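Local structure of penicillin-binding protein 2 (Pbp2) (Helicobacter pylori, 5LP5) at residues A[103-107]-A[119-123]; A[321-327]-A[374-378]. The protein probably cross-links peptidoglycan as a penicillin-binding transpeptidase of the inner membrane, working in cell-wall synthesis and cell shape as a partner of MreC. The contacts are given in a common frame with arbitrary orientation. Numbering follows the deposited sequence.

Contact 1. Residues A[103-107]-A[119-123]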
loop_
_atom_site.group_PDB
_atom_site.type_symbol
_atom_site.label_atom_id
_atom_site.label_comp_id
_atom_site.label_asym_id
_atom_site.label_seq_id
_atom_site.Cartn_x
_atom_site.Cartn_y
_atom_site.Cartn_z
ATOM N N LEU A 103 -22.402 -13.090 4.528
ATOM C CA LEU A 103 -21.992 -12.078 5.498
ATOM C C LEU A 103 -22.114 -12.537 6.958
ATOM O O LEU A 103 -21.350 -12.069 7.795
ATOM C CB LEU A 103 -22.742 -10.761 5.238
ATOM C CG LEU A 103 -22.421 -10.107 3.878
ATOM C CD1 LEU A 103 -23.404 -8.994 3.541
ATOM C CD2 LEU A 103 -20.977 -9.602 3.816
ATOM N N LEU A 104 -23.055 -13.429 7.285
ATOM C CA LEU A 104 -22.999 -14.141 8.582
ATOM C C LEU A 104 -21.617 -14.774 8.717
ATOM O O LEU A 104 -20.901 -14.580 9.713
ATOM C CB LEU A 104 -24.073 -15.250 8.690
ATOM C CG LEU A 104 -23.737 -16.588 9.428
ATOM C CD1 LEU A 104 -23.630 -16.421 10.944
ATOM C CD2 LEU A 104 -24.719 -17.706 9.081
ATOM N N ASN A 105 -21.274 -15.551 7.696
ATOM C CA ASN A 105 -20.123 -16.445 7.753
ATOM C C ASN A 105 -18.865 -15.630 8.011
ATOM O O ASN A 105 -18.016 -16.017 8.825
ATOM C CB ASN A 105 -20.006 -17.256 6.451
ATOM C CG ASN A 105 -19.499 -18.678 6.672
ATOM O OD1 ASN A 105 -19.519 -19.212 7.781
ATOM N ND2 ASN A 105 -19.083 -19.317 5.589
ATOM N N ASN A 106 -18.769 -14.490 7.325
ATOM C CA ASN A 106 -17.665 -13.562 7.508
ATOM C C ASN A 106 -17.582 -13.047 8.931
ATOM O O ASN A 106 -16.485 -12.815 9.417
ATOM C CB ASN A 106 -17.770 -12.387 6.538
ATOM C CG ASN A 106 -17.191 -12.706 5.169
ATOM O OD1 ASN A 106 -16.000 -12.987 5.045
ATOM N ND2 ASN A 106 -18.019 -12.639 4.136
ATOM N N TYR A 107 -18.716 -12.882 9.605
ATOM C CA TYR A 107 -18.694 -12.359 10.966
ATOM C C TYR A 107 -17.821 -13.219 11.901
ATOM O O TYR A 107 -16.743 -12.778 12.300
ATOM C CB TYR A 107 -20.099 -12.160 11.540
ATOM C CG TYR A 107 -20.063 -11.292 12.779
ATOM C CD1 TYR A 107 -19.834 -9.927 12.680
ATOM C CD2 TYR A 107 -20.209 -11.837 14.054
ATOM C CE1 TYR A 107 -19.767 -9.119 13.808
ATOM C CE2 TYR A 107 -20.139 -11.037 15.194
ATOM C CZ TYR A 107 -19.931 -9.670 15.065
ATOM O OH TYR A 107 -19.872 -8.845 16.179
ATOM N N ILE A 119 -14.614 -6.185 14.253
ATOM C CA ILE A 119 -14.620 -7.327 13.322
ATOM C C ILE A 119 -14.938 -6.928 11.866
ATOM O O ILE A 119 -15.955 -6.290 11.598
ATOM C CB ILE A 119 -15.661 -8.385 13.769
ATOM C CG1 ILE A 119 -15.260 -8.953 15.138
ATOM C CG2 ILE A 119 -15.794 -9.494 12.726
ATOM C CD1 ILE A 119 -16.179 -10.018 15.713
ATOM N N LYS A 120 -14.098 -7.359 10.927
ATOM C CA LYS A 120 -14.224 -6.964 9.513
ATOM C C LYS A 120 -15.309 -7.739 8.755
ATOM O O LYS A 120 -15.112 -8.887 8.409
ATOM C CB LYS A 120 -12.873 -7.131 8.785
ATOM C CG LYS A 120 -12.903 -6.696 7.319
ATOM C CD LYS A 120 -11.519 -6.642 6.700
ATOM C CE LYS A 120 -10.996 -8.041 6.438
ATOM N NZ LYS A 120 -9.545 -8.038 6.120
ATOM N N VAL A 121 -16.431 -7.105 8.449
ATOM C CA VAL A 121 -17.513 -7.794 7.722
ATOM C C VAL A 121 -17.316 -7.859 6.198
ATOM O O VAL A 121 -17.389 -8.937 5.604
ATOM C CB VAL A 121 -18.888 -7.164 7.998
ATOM C CG1 VAL A 121 -19.981 -7.933 7.261
ATOM C CG2 VAL A 121 -19.177 -7.138 9.490
ATOM N N VAL A 122 -17.128 -6.706 5.562
ATOM C CA VAL A 122 -16.696 -6.665 4.163
ATOM C C VAL A 122 -15.297 -6.106 4.120
ATOM O O VAL A 122 -15.008 -5.120 4.783
ATOM C CB VAL A 122 -17.580 -5.766 3.284
ATOM C CG1 VAL A 122 -17.154 -5.882 1.835
ATOM C CG2 VAL A 122 -19.041 -6.157 3.421
ATOM N N GLY A 123 -14.438 -6.740 3.342
ATOM C CA GLY A 123 -13.054 -6.315 3.208
ATOM C C GLY A 123 -12.741 -6.081 1.748
ATOM O O GLY A 123 -13.559 -6.373 0.867
#
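The Tyr107 ring lies under the tip of Ile119, whose CD1 stands 4.2 Å from the ring centroid and 27° off its normal, a CH-pi contact over one face; at the ring's edge Tyr107 CD1 comes within 4.3 Å of Val121 CG2. The nearest CA atoms, those of Tyr107 and Val121, are 5.7 Å apart. One turn earlier, Leu103 CD2 reaches both Val121 CG1 and Val122 CG2 at 4.0 Å, while Asn106 brings its CB to 3.6 Å from Val121 O. Packing is thus almost wholly apolar. Val121 and Val122 both face Val73 in a classic beta bulge, which is consistent with two successive valines both reaching Leu103. Within the range assigned to the dimerisation domain, helix 102-107 packs in this way on strand 118-125, which pairs antiparallel with strand 63-76, and helix 81-94 touches Leu103, Tyr107 and Val122.

Contact 2. Residues A[321-327]-A[374-378]; sequences FLENLHI and FGLEI
This is an apolar contact in the transpeptidase domain, joining the C-terminal end of helix 314-324 and the chain after it to the end of helix 369-377. Residues 321-327 are helical through Asn324 (Leu325 N hydrogen-bonded to Phe321 O, 2.8 Å), then extend from Leu325 to Ile327. Residues 374-378 start in the last turn of helix 369-377, with Glu377 N hydrogen-bonded to Phe374 O (3.0 Å), and Ile378 is extended (-105/138). The CA atoms of Phe321 and Phe374, both m at chi1, are 7.1 Å apart. Phe374 CB sits over the Phe321 face, 3.6 Å from the centroid; the rings meet obliquely, centroids 5.7 Å apart and planes at 41°. Leu325 (m, t) brings CD1 to 3.6 Å from Phe374 CD1 and CD2 to 3.7 Å from Glu377 O; Ile327 (chi1 p) has CG2 3.7 Å from Phe374 CE1. Ile378 (chi1 t, chi2 p) places CD1 3.5 Å from Asn324 CB and CG2 4.0 Å from Phe321 CE1. A probable SxxK motif, as in penicillin-binding proteins, starts helix 314-324; the Phe321 side chain lies near it without touching. Tyr370 meets the Phe374 ring, helix 380-389 touches Asn324, and helix 475-493 touches Leu322 and Glu323.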
loop_
_atom_site.group_PDB
_atom_site.type_symbol
_atom_site.label_atom_id
_atom_site.label_comp_id
_atom_site.label_asym_id
_atom_site.label_seq_id
_atom_site.Cartn_x
_atom_site.Cartn_y
_atom_site.Cartn_z
ATOM N N PHE A 321 42.320 -30.463 -16.354
ATOM C CA PHE A 321 43.329 -31.204 -17.114
ATOM C C PHE A 321 44.672 -30.503 -17.033
ATOM O O PHE A 321 45.685 -31.091 -16.631
ATOM C CB PHE A 321 42.961 -31.314 -18.600
ATOM C CG PHE A 321 41.765 -32.171 -18.885
ATOM C CD1 PHE A 321 41.314 -33.122 -17.976
ATOM C CD2 PHE A 321 41.115 -32.057 -20.104
ATOM C CE1 PHE A 321 40.225 -33.915 -18.278
ATOM C CE2 PHE A 321 40.027 -32.851 -20.410
ATOM C CZ PHE A 321 39.581 -33.781 -19.498
ATOM N N LEU A 322 44.664 -29.234 -17.432
ATOM C CA LEU A 322 45.878 -28.433 -17.507
ATOM C C LEU A 322 46.554 -28.333 -16.161
ATOM O O LEU A 322 47.771 -28.175 -16.076
ATOM C CB LEU A 322 45.549 -27.025 -17.987
ATOM C CG LEU A 322 44.965 -26.877 -19.382
ATOM C CD1 LEU A 322 44.395 -25.473 -19.544
ATOM C CD2 LEU A 322 46.034 -27.161 -20.414
ATOM N N GLU A 323 45.754 -28.398 -15.107
ATOM C CA GLU A 323 46.250 -28.224 -13.760
ATOM C C GLU A 323 46.885 -29.511 -13.217
ATOM O O GLU A 323 47.918 -29.469 -12.536
ATOM C CB GLU A 323 45.087 -27.772 -12.890
ATOM C CG GLU A 323 45.405 -27.498 -11.439
ATOM C CD GLU A 323 44.215 -26.910 -10.719
ATOM O OE1 GLU A 323 43.117 -26.840 -11.322
ATOM O OE2 GLU A 323 44.387 -26.531 -9.549
ATOM N N ASN A 324 46.285 -30.652 -13.554
ATOM C CA ASN A 324 46.623 -31.919 -12.916
ATOM C C ASN A 324 47.501 -32.837 -13.761
ATOM O O ASN A 324 48.219 -33.687 -13.223
ATOM C CB ASN A 324 45.331 -32.628 -12.524
ATOM C CG ASN A 324 44.622 -31.935 -11.377
ATOM O OD1 ASN A 324 45.180 -31.810 -10.287
ATOM N ND2 ASN A 324 43.395 -31.464 -11.618
ATOM N N LEU A 325 47.438 -32.663 -15.080
ATOM C CA LEU A 325 48.195 -33.498 -16.004
ATOM C C LEU A 325 49.477 -32.772 -16.431
ATOM O O LEU A 325 49.747 -31.660 -15.969
ATOM C CB LEU A 325 47.323 -33.851 -17.213
ATOM C CG LEU A 325 45.969 -34.523 -16.929
ATOM C CD1 LEU A 325 45.240 -34.856 -18.219
ATOM C CD2 LEU A 325 46.121 -35.784 -16.085
ATOM N N HIS A 326 50.270 -33.417 -17.289
ATOM C CA HIS A 326 51.445 -32.794 -17.918
ATOM C C HIS A 326 51.151 -32.440 -19.373
ATOM O O HIS A 326 51.680 -33.074 -20.296
ATOM C CB HIS A 326 52.643 -33.745 -17.886
ATOM C CG HIS A 326 53.110 -34.085 -16.509
ATOM N ND1 HIS A 326 52.535 -35.083 -15.751
ATOM C CD2 HIS A 326 54.116 -33.574 -15.764
ATOM C CE1 HIS A 326 53.167 -35.169 -14.594
ATOM N NE2 HIS A 326 54.129 -34.264 -14.577
ATOM N N ILE A 327 50.307 -31.427 -19.566
ATOM C CA ILE A 327 49.830 -31.023 -20.898
ATOM C C ILE A 327 49.561 -29.513 -20.965
ATOM O O ILE A 327 49.711 -28.804 -19.967
ATOM C CB ILE A 327 48.568 -31.818 -21.324
ATOM C CG1 ILE A 327 47.489 -31.801 -20.228
ATOM C CG2 ILE A 327 48.942 -33.254 -21.681
ATOM C CD1 ILE A 327 46.350 -30.852 -20.500
ATOM N N PHE A 374 41.394 -37.487 -22.186
ATOM C CA PHE A 374 42.127 -37.027 -21.000
ATOM C C PHE A 374 41.387 -37.410 -19.716
ATOM O O PHE A 374 41.991 -37.476 -18.641
ATOM C CB PHE A 374 42.406 -35.518 -21.056
ATOM C CG PHE A 374 43.476 -35.139 -22.052
ATOM C CD1 PHE A 374 44.827 -35.316 -21.760
ATOM C CD2 PHE A 374 43.132 -34.607 -23.296
ATOM C CE1 PHE A 374 45.809 -34.973 -22.691
ATOM C CE2 PHE A 374 44.108 -34.252 -24.224
ATOM C CZ PHE A 374 45.450 -34.434 -23.923
ATOM N N GLY A 375 40.086 -37.675 -19.846
ATOM C CA GLY A 375 39.259 -38.136 -18.734
ATOM C C GLY A 375 39.689 -39.504 -18.242
ATOM O O GLY A 375 39.536 -39.824 -17.058
ATOM N N LEU A 376 40.220 -40.314 -19.160
ATOM C CA LEU A 376 40.822 -41.611 -18.817
ATOM C C LEU A 376 42.005 -41.452 -17.849
ATOM O O LEU A 376 42.223 -42.288 -16.963
ATOM C CB LEU A 376 41.292 -42.344 -20.084
ATOM C CG LEU A 376 40.197 -42.784 -21.054
ATOM C CD1 LEU A 376 40.786 -43.164 -22.402
ATOM C CD2 LEU A 376 39.394 -43.934 -20.474
ATOM N N GLU A 377 42.751 -40.363 -18.027
ATOM C CA GLU A 377 43.998 -40.135 -17.301
ATOM C C GLU A 377 43.841 -39.273 -16.018
ATOM O O GLU A 377 44.794 -39.134 -15.239
ATOM C CB GLU A 377 45.042 -39.529 -18.268
ATOM C CG GLU A 377 45.267 -40.355 -19.549
ATOM C CD GLU A 377 46.191 -39.695 -20.586
ATOM O OE1 GLU A 377 46.871 -38.688 -20.266
ATOM O OE2 GLU A 377 46.241 -40.190 -21.740
ATOM N N ILE A 378 42.645 -38.714 -15.789
ATOM C CA ILE A 378 42.391 -37.878 -14.600
ATOM C C ILE A 378 41.564 -38.621 -13.565
ATOM O O ILE A 378 40.601 -39.312 -13.908
ATOM C CB ILE A 378 41.673 -36.537 -14.956
ATOM C CG1 ILE A 378 41.668 -35.558 -13.773
ATOM C CG2 ILE A 378 40.232 -36.757 -15.401
ATOM C CD1 ILE A 378 43.044 -35.106 -13.340
#

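Overall arrangement
From the N terminus, contact 1 comes first: ten residues of loop separate helix 102-107 from strand 118-125, so it closes a short local excursion within the dimerisation range. The chain then runs on through that region and enters the transpeptidase range before contact 2 opens. There 46 intervening residues, including short strands and helix 359-364, are closed off when helix 369-377 returns to helix 314-324. The two closures follow in series, neither nested nor crossed, on opposite sides of the chain's centre. The centres of contact 1 and contact 2 are about 72 Å apart, their nearest atoms about 59 Å. The principle is modular: each contact ties together elements of its own region.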